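Local atomic coordinates of putative lipase (Bacteroides thetaiotaomicron VPI-5482, PDB entry 3BZW), a protein that probably hydrolyses ester bonds as a GDSL-like lipase or acylhydrolase of the SGNH hydrolase clan, perhaps acting on lysophospholipids. Residues 69-74 / 145-150. Residues are numbered along the deposited sequence; the frame is centred on the assembly and turned at random.
Sequences RQWDDV and GRINIG
Gln70 OE1 is gripped twice: Arg146 NH1 donates to it at 2.7 Å in an almost straight bond (171°), and a water also donates to it while accepting from Arg146 NH2. Amide oxygen and water both lie in the guanidinium plane, and glutamine suits the place by offering a neutral oxygen that accepts from both. Arginine suits its own because its chain, extended from CG to NE, carries a flat group with several donors to the loop. Asp72 lies alongside, its carboxylate stacked on the guanidinium with the planes 9° apart and its CB over one face, 3.6 Å from Arg146 NE. The long salt bridge from Asp72 OD1 to Arg146 NH1 is therefore one of charge alone. NH1 is also salt-bridged to Asp100 OD1, and NE bonds to Gln140 O, which fixes the group's rotation. An alanine in place of Arg146 would probably leave Gln70 OE1 without its protein donor and both carboxylates without the positive charge beside them. In the buried part, the flat Trp71 six-membered ring takes aliphatic Ile147 CG1 over its centre, a CH-pi contact at 4.1 Å, while Val74 CG2, from the ring's own segment, rests on the opposite face toward its rim. Gly150 suits the ring's edge, where a side chain would collide with Trp71 CZ3. Within the alpha/beta SGNH-hydrolase fold, the loop between strand 60-63 and helix 74-85 thus meets helix 143-157, with helix 195-210 against Trp71 and Ile147.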
ATOM      1  N   ARG A  69     -12.618  38.449  -8.576  1.00  6.70           N
ATOM      2  CA  ARG A  69     -13.577  37.562  -9.225  1.00  6.06           C
ATOM      3  C   ARG A  69     -13.259  36.084  -9.035  1.00  6.27           C
ATOM      4  O   ARG A  69     -12.103  35.695  -8.831  1.00  4.21           O
ATOM      5  CB  ARG A  69     -13.695  37.901 -10.717  1.00  6.23           C
ATOM      6  CG  ARG A  69     -14.261  39.300 -10.962  1.00  7.66           C
ATOM      7  CD  ARG A  69     -15.640  39.444 -10.319  1.00 12.59           C
ATOM      8  NE  ARG A  69     -16.078  40.837 -10.215  1.00 16.63           N
ATOM      9  CZ  ARG A  69     -16.580  41.551 -11.219  1.00 18.08           C
ATOM     10  NH1 ARG A  69     -16.722  41.011 -12.423  1.00 18.21           N
ATOM     11  NH2 ARG A  69     -16.947  42.811 -11.016  1.00 16.80           N
ATOM     12  N   GLN A  70     -14.306  35.269  -9.098  1.00  7.44           N
ATOM     13  CA  GLN A  70     -14.199  33.825  -8.916  1.00  7.61           C
ATOM     14  C   GLN A  70     -14.666  33.090 -10.170  1.00  6.84           C
ATOM     15  O   GLN A  70     -15.083  33.718 -11.143  1.00  7.36           O
ATOM     16  CB  GLN A  70     -15.046  33.412  -7.712  1.00  7.21           C
ATOM     17  CG  GLN A  70     -14.589  34.056  -6.406  1.00  8.99           C
ATOM     18  CD  GLN A  70     -15.677  34.072  -5.351  1.00  8.95           C
ATOM     19  OE1 GLN A  70     -16.397  33.094  -5.174  1.00 11.51           O
ATOM     20  NE2 GLN A  70     -15.794  35.186  -4.636  1.00 11.25           N
ATOM     21  N   TRP A  71     -14.605  31.762 -10.149  1.00  4.30           N
ATOM     22  CA  TRP A  71     -15.019  30.985 -11.309  1.00  4.71           C
ATOM     23  C   TRP A  71     -16.467  31.210 -11.732  1.00  4.20           C
ATOM     24  O   TRP A  71     -16.843  30.858 -12.851  1.00  5.01           O
ATOM     25  CB  TRP A  71     -14.778  29.482 -11.084  1.00  3.84           C
ATOM     26  CG  TRP A  71     -13.582  28.968 -11.839  1.00  3.80           C
ATOM     27  CD1 TRP A  71     -12.282  28.944 -11.412  1.00  4.18           C
ATOM     28  CD2 TRP A  71     -13.573  28.459 -13.178  1.00  3.95           C
ATOM     29  NE1 TRP A  71     -11.464  28.452 -12.405  1.00  2.97           N
ATOM     30  CE2 TRP A  71     -12.230  28.149 -13.500  1.00  4.14           C
ATOM     31  CE3 TRP A  71     -14.569  28.238 -14.143  1.00  4.77           C
ATOM     32  CZ2 TRP A  71     -11.859  27.628 -14.744  1.00  5.26           C
ATOM     33  CZ3 TRP A  71     -14.201  27.721 -15.381  1.00  5.71           C
ATOM     34  CH2 TRP A  71     -12.856  27.422 -15.670  1.00  5.25           C
ATOM     35  N   ASP A  72     -17.282  31.806 -10.863  1.00  5.69           N
ATOM     36  CA  ASP A  72     -18.679  32.049 -11.224  1.00  7.39           C
ATOM     37  C   ASP A  72     -18.801  33.226 -12.189  1.00  6.82           C
ATOM     38  O   ASP A  72     -19.861  33.453 -12.776  1.00  6.81           O
ATOM     39  CB  ASP A  72     -19.535  32.300  -9.969  1.00  6.99           C
ATOM     40  CG  ASP A  72     -19.112  33.541  -9.199  1.00 10.00           C
ATOM     41  OD1 ASP A  72     -17.923  33.921  -9.262  1.00 11.88           O
ATOM     42  OD2 ASP A  72     -19.971  34.127  -8.507  1.00 10.81           O
ATOM     43  N   ASP A  73     -17.702  33.953 -12.370  1.00  6.70           N
ATOM     44  CA  ASP A  73     -17.684  35.114 -13.253  1.00  7.79           C
ATOM     45  C   ASP A  73     -17.133  34.795 -14.646  1.00  7.10           C
ATOM     46  O   ASP A  73     -17.071  35.672 -15.507  1.00  7.62           O
ATOM     47  CB  ASP A  73     -16.857  36.237 -12.605  1.00  8.02           C
ATOM     48  CG  ASP A  73     -17.112  37.601 -13.234  1.00 10.13           C
ATOM     49  OD1 ASP A  73     -18.299  37.981 -13.376  1.00  6.46           O
ATOM     50  OD2 ASP A  73     -16.129  38.299 -13.572  1.00  7.56           O
ATOM     51  N   VAL A  74     -16.748  33.541 -14.874  1.00  4.79           N
ATOM     52  CA  VAL A  74     -16.199  33.145 -16.170  1.00  5.90           C
ATOM     53  C   VAL A  74     -17.183  33.338 -17.329  1.00  5.23           C
ATOM     54  O   VAL A  74     -16.804  33.840 -18.384  1.00  4.02           O
ATOM     55  CB  VAL A  74     -15.690  31.683 -16.136  1.00  4.33           C
ATOM     56  CG1 VAL A  74     -15.351  31.199 -17.550  1.00  6.54           C
ATOM     57  CG2 VAL A  74     -14.445  31.603 -15.251  1.00  3.23           C
ATOM     58  N   GLY A 145     -19.241  22.897  -9.750  1.00  5.05           N
ATOM     59  CA  GLY A 145     -20.422  23.338 -10.472  1.00  5.77           C
ATOM     60  C   GLY A 145     -20.098  24.550 -11.325  1.00  5.71           C
ATOM     61  O   GLY A 145     -20.559  24.667 -12.461  1.00  5.73           O
ATOM     62  N   ARG A 146     -19.296  25.458 -10.776  1.00  5.40           N
ATOM     63  CA  ARG A 146     -18.906  26.668 -11.494  1.00  5.68           C
ATOM     64  C   ARG A 146     -18.024  26.339 -12.692  1.00  5.28           C
ATOM     65  O   ARG A 146     -18.107  26.991 -13.734  1.00  4.54           O
ATOM     66  CB  ARG A 146     -18.163  27.622 -10.554  1.00  6.03           C
ATOM     67  CG  ARG A 146     -19.030  28.182  -9.444  1.00  6.96           C
ATOM     68  CD  ARG A 146     -18.228  29.090  -8.526  1.00  6.51           C
ATOM     69  NE  ARG A 146     -19.079  29.725  -7.525  1.00  8.63           N
ATOM     70  CZ  ARG A 146     -18.685  30.717  -6.734  1.00 10.40           C
ATOM     71  NH1 ARG A 146     -17.447  31.186  -6.831  1.00 10.70           N
ATOM     72  NH2 ARG A 146     -19.525  31.241  -5.852  1.00 10.16           N
ATOM     73  N   ILE A 147     -17.168  25.333 -12.540  1.00  5.26           N
ATOM     74  CA  ILE A 147     -16.296  24.935 -13.634  1.00  5.32           C
ATOM     75  C   ILE A 147     -17.145  24.310 -14.743  1.00  6.37           C
ATOM     76  O   ILE A 147     -16.908  24.557 -15.927  1.00  4.46           O
ATOM     77  CB  ILE A 147     -15.210  23.940 -13.153  1.00  5.30           C
ATOM     78  CG1 ILE A 147     -14.235  24.665 -12.217  1.00  5.07           C
ATOM     79  CG2 ILE A 147     -14.451  23.368 -14.344  1.00  5.83           C
ATOM     80  CD1 ILE A 147     -13.197  23.759 -11.562  1.00  4.43           C
ATOM     81  N   ASN A 148     -18.138  23.512 -14.359  1.00  5.96           N
ATOM     82  CA  ASN A 148     -19.016  22.886 -15.346  1.00  5.55           C
ATOM     83  C   ASN A 148     -19.731  23.968 -16.154  1.00  5.26           C
ATOM     84  O   ASN A 148     -19.779  23.908 -17.383  1.00  5.08           O
ATOM     85  CB  ASN A 148     -20.062  21.991 -14.669  1.00  5.18           C
ATOM     86  CG  ASN A 148     -19.474  20.693 -14.144  1.00  5.92           C
ATOM     87  OD1 ASN A 148     -18.420  20.241 -14.594  1.00  5.33           O
ATOM     88  ND2 ASN A 148     -20.174  20.073 -13.200  1.00  5.93           N
ATOM     89  N   ILE A 149     -20.291  24.951 -15.453  1.00  4.74           N
ATOM     90  CA  ILE A 149     -21.000  26.054 -16.102  1.00  5.38           C
ATOM     91  C   ILE A 149     -20.039  26.882 -16.963  1.00  6.19           C
ATOM     92  O   ILE A 149     -20.352  27.234 -18.106  1.00  4.85           O
ATOM     93  CB  ILE A 149     -21.644  26.998 -15.059  1.00  6.98           C
ATOM     94  CG1 ILE A 149     -22.776  26.275 -14.325  1.00  7.59           C
ATOM     95  CG2 ILE A 149     -22.149  28.266 -15.745  1.00  7.15           C
ATOM     96  CD1 ILE A 149     -23.329  27.033 -13.123  1.00 10.23           C
ATOM     97  N   GLY A 150     -18.871  27.184 -16.405  1.00  5.46           N
ATOM     98  CA  GLY A 150     -17.882  27.979 -17.116  1.00  6.13           C
ATOM     99  C   GLY A 150     -17.334  27.371 -18.395  1.00  7.09           C
ATOM    100  O   GLY A 150     -17.279  28.035 -19.432  1.00  6.86           O
TER
HETATM  101  O   HOH W   1     -18.642  32.967  -3.730  1.00 15.31           O
HETATM  102  O   HOH W   2     -19.010  29.525 -13.968  1.00  6.69           O